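Local coordinates for transcriptional regulator, LacI family (Burkholderia phymatum, PDB 2RGY), which probably acts as a sugar-responsive transcriptional regulator of the LacI family, whose periplasmic-binding-protein-like core would bind a small effector and tune DNA binding, at residues M93-N97 with A106-H112; L147-F151 with R161-L166. All blocks are in the same frame, centred on the assembly; numbering follows the deposited sequence.

Contact 1 of 2, residues M93-N97 with A106-H112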
loop_
_atom_site.group_PDB
_atom_site.type_symbol
_atom_site.label_atom_id
_atom_site.label_comp_id
_atom_site.label_asym_id
_atom_site.label_seq_id
_atom_site.Cartn_x
_atom_site.Cartn_y
_atom_site.Cartn_z
HETATM N N MSE A 93 -1.075 8.476 -25.178
HETATM C CA MSE A 93 -0.770 8.582 -23.755
HETATM C C MSE A 93 -1.883 9.318 -23.034
HETATM O O MSE A 93 -2.592 10.120 -23.630
HETATM C CB MSE A 93 0.495 9.412 -23.529
HETATM C CG MSE A 93 1.821 8.735 -23.802
HETATM SE SE MSE A 93 3.170 9.890 -23.388
HETATM C CE MSE A 93 3.287 9.738 -21.732
ATOM N N VAL A 94 -2.012 9.057 -21.739
ATOM C CA VAL A 94 -2.987 9.755 -20.921
ATOM C C VAL A 94 -2.252 10.139 -19.630
ATOM O O VAL A 94 -1.429 9.371 -19.118
ATOM C CB VAL A 94 -4.239 8.882 -20.621
ATOM C CG1 VAL A 94 -3.879 7.694 -19.745
ATOM C CG2 VAL A 94 -5.310 9.735 -19.953
ATOM N N PHE A 95 -2.537 11.335 -19.125
ATOM C CA PHE A 95 -1.892 11.846 -17.922
ATOM C C PHE A 95 -2.878 12.000 -16.770
ATOM O O PHE A 95 -3.920 12.626 -16.922
ATOM C CB PHE A 95 -1.257 13.199 -18.225
ATOM C CG PHE A 95 -0.257 13.155 -19.331
ATOM C CD1 PHE A 95 0.948 12.468 -19.168
ATOM C CD2 PHE A 95 -0.523 13.772 -20.549
ATOM C CE1 PHE A 95 1.882 12.396 -20.206
ATOM C CE2 PHE A 95 0.396 13.710 -21.600
ATOM C CZ PHE A 95 1.606 13.016 -21.427
ATOM N N LEU A 96 -2.538 11.442 -15.614
ATOM C CA LEU A 96 -3.403 11.529 -14.445
ATOM C C LEU A 96 -2.873 12.561 -13.444
ATOM O O LEU A 96 -1.665 12.777 -13.337
ATOM C CB LEU A 96 -3.484 10.172 -13.744
ATOM C CG LEU A 96 -3.453 8.910 -14.608
ATOM C CD1 LEU A 96 -3.358 7.679 -13.706
ATOM C CD2 LEU A 96 -4.677 8.856 -15.488
ATOM N N ASN A 97 -3.791 13.190 -12.720
ATOM C CA ASN A 97 -3.470 14.172 -11.682
ATOM C C ASN A 97 -2.670 15.424 -12.057
ATOM O O ASN A 97 -2.107 16.082 -11.178
ATOM C CB ASN A 97 -2.777 13.467 -10.513
ATOM C CG ASN A 97 -3.108 14.099 -9.171
ATOM O OD1 ASN A 97 -4.263 14.445 -8.899
ATOM N ND2 ASN A 97 -2.097 14.230 -8.313
ATOM N N ALA A 106 -6.345 14.680 -22.733
ATOM C CA ALA A 106 -5.385 13.614 -22.448
ATOM C C ALA A 106 -5.047 13.743 -20.958
ATOM O O ALA A 106 -4.232 12.994 -20.415
ATOM C CB ALA A 106 -4.126 13.790 -23.285
ATOM N N SER A 107 -5.691 14.713 -20.313
ATOM C CA SER A 107 -5.492 14.992 -18.896
ATOM C C SER A 107 -6.759 14.749 -18.073
ATOM O O SER A 107 -7.836 15.258 -18.395
ATOM C CB SER A 107 -5.040 16.444 -18.702
ATOM O OG SER A 107 -5.055 16.793 -17.328
ATOM N N PHE A 108 -6.611 13.955 -17.017
ATOM C CA PHE A 108 -7.709 13.635 -16.114
ATOM C C PHE A 108 -7.250 14.043 -14.724
ATOM O O PHE A 108 -6.389 13.400 -14.122
ATOM C CB PHE A 108 -8.028 12.149 -16.198
ATOM C CG PHE A 108 -8.783 11.784 -17.443
ATOM C CD1 PHE A 108 -10.176 11.639 -17.411
ATOM C CD2 PHE A 108 -8.113 11.646 -18.669
ATOM C CE1 PHE A 108 -10.898 11.370 -18.581
ATOM C CE2 PHE A 108 -8.820 11.379 -19.849
ATOM C CZ PHE A 108 -10.217 11.237 -19.808
ATOM N N CYS A 109 -7.828 15.126 -14.221
ATOM C CA CYS A 109 -7.421 15.665 -12.932
ATOM C C CYS A 109 -8.596 16.139 -12.092
ATOM O O CYS A 109 -9.496 16.797 -12.593
ATOM C CB CYS A 109 -6.460 16.840 -13.182
ATOM S SG CYS A 109 -5.410 17.340 -11.789
ATOM N N PRO A 110 -8.600 15.812 -10.795
ATOM C CA PRO A 110 -9.716 16.269 -9.966
ATOM C C PRO A 110 -9.536 17.759 -9.650
ATOM O O PRO A 110 -8.550 18.376 -10.059
ATOM C CB PRO A 110 -9.594 15.393 -8.726
ATOM C CG PRO A 110 -8.113 15.266 -8.572
ATOM C CD PRO A 110 -7.646 15.015 -10.001
ATOM N N ASP A 111 -10.487 18.331 -8.925
ATOM C CA ASP A 111 -10.421 19.740 -8.566
ATOM C C ASP A 111 -9.676 19.910 -7.237
ATOM O O ASP A 111 -10.298 19.980 -6.183
ATOM C CB ASP A 111 -11.841 20.303 -8.455
ATOM C CG ASP A 111 -11.857 21.802 -8.241
ATOM O OD1 ASP A 111 -12.952 22.404 -8.318
ATOM O OD2 ASP A 111 -10.781 22.381 -7.992
ATOM N N HIS A 112 -8.347 19.977 -7.296
ATOM C CA HIS A 112 -7.526 20.118 -6.091
ATOM C C HIS A 112 -7.725 21.451 -5.372
ATOM O O HIS A 112 -7.579 21.530 -4.152
ATOM C CB HIS A 112 -6.043 19.938 -6.432
ATOM C CG HIS A 112 -5.671 18.531 -6.781
ATOM N ND1 HIS A 112 -5.874 17.472 -5.922
ATOM C CD2 HIS A 112 -5.116 18.005 -7.900
ATOM C CE1 HIS A 112 -5.463 16.355 -6.496
ATOM N NE2 HIS A 112 -5.000 16.651 -7.697
#
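The segments 93-97 and 106-112 run side by side, their end-to-end directions 6° apart, and Phe95 pairs with Ser107 and Leu96 with Phe108 as parallel bridges. Three backbone bonds define the ladder. Phe95 uses both its polar main-chain atoms: its N donates to Ala106 O at 2.7 Å and 174°, and its O accepts from Phe108 N at 3.0 Å. Asn97 N then donates to Phe108 O at 3.0 Å, with a more bent angle of 144°. Val94 and Leu96 direct their main-chain bonds the other way, to Val71 and Val73 of strand 70-73, so strand 93-96 is paired along both edges. On one face the CG2 of Val94 meets CD2 of Phe108 at 3.6 Å, beneath helix 244-260; Phe95 and Ser107 point to the opposite face, where Ser107 OG is hydrogen-bonded to Arg98 O. Beyond the ladder, Asn97 accepts at OD1 a 2.6 Å bond from His112 NE2, while His112 ND1 is satisfied by Tyr224 OH. Asp111 is the N-cap of helix 112-125, its OD2 accepting from Arg114 N. Strand 107-108 thus closes one end of the five-stranded parallel sheet, order 2-1-3-4-5, of the N-terminal subdomain in the type I periplasmic-binding-protein fold used by LacI-family regulators.

Contact 2 of 2, residues L147-F151 with R161-L166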
loop_
_atom_site.group_PDB
_atom_site.type_symbol
_atom_site.label_atom_id
_atom_site.label_comp_id
_atom_site.label_asym_id
_atom_site.label_seq_id
_atom_site.Cartn_x
_atom_site.Cartn_y
_atom_site.Cartn_z
ATOM N N LEU A 147 -2.819 23.758 -2.024
ATOM C CA LEU A 147 -2.489 24.806 -1.062
ATOM C C LEU A 147 -3.177 26.115 -1.439
ATOM O O LEU A 147 -3.650 26.845 -0.574
ATOM C CB LEU A 147 -0.978 25.045 -1.013
ATOM C CG LEU A 147 -0.062 23.928 -0.511
ATOM C CD1 LEU A 147 1.376 24.429 -0.532
ATOM C CD2 LEU A 147 -0.462 23.502 0.902
ATOM N N ASP A 148 -3.209 26.428 -2.729
ATOM C CA ASP A 148 -3.847 27.657 -3.177
ATOM C C ASP A 148 -5.287 27.711 -2.671
ATOM O O ASP A 148 -5.703 28.711 -2.092
ATOM C CB ASP A 148 -3.814 27.739 -4.700
ATOM C CG ASP A 148 -2.478 28.224 -5.228
ATOM O OD1 ASP A 148 -1.485 28.267 -4.454
ATOM O OD2 ASP A 148 -2.417 28.561 -6.428
ATOM N N GLY A 149 -6.035 26.632 -2.892
ATOM C CA GLY A 149 -7.415 26.572 -2.439
ATOM C C GLY A 149 -7.505 26.670 -0.930
ATOM O O GLY A 149 -8.408 27.310 -0.384
ATOM N N PHE A 150 -6.570 26.026 -0.246
ATOM C CA PHE A 150 -6.545 26.063 1.209
ATOM C C PHE A 150 -6.403 27.513 1.679
ATOM O O PHE A 150 -7.176 27.988 2.510
ATOM C CB PHE A 150 -5.358 25.251 1.723
ATOM C CG PHE A 150 -5.253 25.209 3.217
ATOM C CD1 PHE A 150 -6.076 24.368 3.965
ATOM C CD2 PHE A 150 -4.306 25.988 3.880
ATOM C CE1 PHE A 150 -5.950 24.297 5.361
ATOM C CE2 PHE A 150 -4.172 25.927 5.268
ATOM C CZ PHE A 150 -4.996 25.076 6.011
ATOM N N PHE A 151 -5.414 28.212 1.133
ATOM C CA PHE A 151 -5.168 29.586 1.526
ATOM C C PHE A 151 -6.174 30.610 1.032
ATOM O O PHE A 151 -6.273 31.687 1.614
ATOM C CB PHE A 151 -3.748 29.981 1.147
ATOM C CG PHE A 151 -2.708 29.306 1.995
ATOM C CD1 PHE A 151 -2.623 29.595 3.357
ATOM C CD2 PHE A 151 -1.842 28.359 1.451
ATOM C CE1 PHE A 151 -1.685 28.949 4.180
ATOM C CE2 PHE A 151 -0.894 27.698 2.252
ATOM C CZ PHE A 151 -0.816 27.994 3.623
ATOM N N ARG A 161 -1.833 34.034 4.463
ATOM C CA ARG A 161 -1.031 32.872 4.099
ATOM C C ARG A 161 0.329 32.916 4.806
ATOM O O ARG A 161 0.811 31.900 5.321
ATOM C CB ARG A 161 -0.842 32.844 2.574
ATOM C CG ARG A 161 0.068 31.742 2.039
ATOM C CD ARG A 161 -0.224 31.469 0.564
ATOM N NE ARG A 161 0.609 30.398 0.028
ATOM C CZ ARG A 161 0.280 29.645 -1.018
ATOM N NH1 ARG A 161 -0.872 29.837 -1.657
ATOM N NH2 ARG A 161 1.102 28.688 -1.421
ATOM N N ASP A 162 0.926 34.107 4.852
ATOM C CA ASP A 162 2.243 34.292 5.455
ATOM C C ASP A 162 2.377 34.014 6.948
ATOM O O ASP A 162 3.488 33.839 7.443
ATOM C CB ASP A 162 2.777 35.706 5.157
ATOM C CG ASP A 162 1.845 36.810 5.634
ATOM O OD1 ASP A 162 1.146 36.613 6.655
ATOM O OD2 ASP A 162 1.826 37.899 4.997
ATOM N N SER A 163 1.263 33.965 7.666
ATOM C CA SER A 163 1.305 33.718 9.107
ATOM C C SER A 163 1.082 32.252 9.465
ATOM O O SER A 163 1.028 31.899 10.640
ATOM C CB SER A 163 0.234 34.547 9.809
ATOM O OG SER A 163 -1.049 34.111 9.390
ATOM N N VAL A 164 0.950 31.400 8.459
ATOM C CA VAL A 164 0.698 29.982 8.710
ATOM C C VAL A 164 1.932 29.101 8.542
ATOM O O VAL A 164 2.527 29.054 7.467
ATOM C CB VAL A 164 -0.416 29.456 7.767
ATOM C CG1 VAL A 164 -0.613 27.956 7.954
ATOM C CG2 VAL A 164 -1.711 30.201 8.038
ATOM N N PRO A 165 2.344 28.407 9.613
ATOM C CA PRO A 165 3.518 27.535 9.499
ATOM C C PRO A 165 3.283 26.483 8.406
ATOM O O PRO A 165 2.263 25.792 8.398
ATOM C CB PRO A 165 3.648 26.930 10.900
ATOM C CG PRO A 165 2.275 27.097 11.504
ATOM C CD PRO A 165 1.855 28.450 11.000
ATOM N N LEU A 166 4.232 26.387 7.486
ATOM C CA LEU A 166 4.145 25.476 6.361
ATOM C C LEU A 166 5.462 24.721 6.203
ATOM O O LEU A 166 6.502 25.326 5.945
ATOM C CB LEU A 166 3.847 26.288 5.093
ATOM C CG LEU A 166 3.458 25.646 3.756
ATOM C CD1 LEU A 166 4.413 24.519 3.453
ATOM C CD2 LEU A 166 2.026 25.135 3.793
HETATM O O HOH W 1 0.629 27.155 -3.629
#
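Phe151 meets the segment 161-166 with both its face and its edge. Its m rotamer (chi1 -71°) carries the ring out from helix 141-155, and the extended Arg161, with chi1, chi2 and chi3 all t, lies across one face: Arg161 CG sits 3.7 Å from the ring centroid and only 12° off the ring normal, a CH-pi contact. The guanidinium continues past the ring, with Arg161 NE 3.5 Å from Phe151 CD2, and reaches the helix one turn earlier. There Asp148, although its CA-to-CB bond points away, is bent back by an m chi1 of -81°, so that OD1 forms a salt bridge with Arg161 NH1 at 3.3 Å, nearly linear at 170°. A water donates to Asp148 OD1 at 2.5 Å and accepts from Arg161 NH2 at 2.7 Å, bridging the pair a second time. These segments belong to a right-handed beta-alpha-beta crossover, in which strand 131-135, helix 141-155 and the parallel edge strand 166-168 follow one another in the C-terminal subdomain of the periplasmic-binding-protein-like fold. Around the ring edge the contact is apolar: Phe151 CE1 lies 3.8 Å from CB of Val164 (t), and Phe151 CZ 4.0 Å from Leu166 CD2. Leu166, with chi1 t and chi2 m, also places CD2 4.1 Å from CD2 of Leu147 (m, t), while Leu166 and Leu147 both touch strand 131-135.

Both contacts involve an edge strand, but of different sheets: 93-97 with 106-112 completes the parallel sheet of one subdomain, whereas 147-151 with 161-166 sets a helix against the approach to strand 166-168 in the other. Contact 1 is the more buried, with no exposed residue among those touching, and depends largely on main-chain hydrogen bonds; contact 2, its centre farther from the chain centre (18 against 11 Å), is made by side chains, with exposed Arg161 lying over the face of buried Phe151. Their centres lie 24 Å apart and they do not touch, yet helix 141-155 relates them: Asp142 and Arg146 touch His112 of contact 1, and the next residues form contact 2.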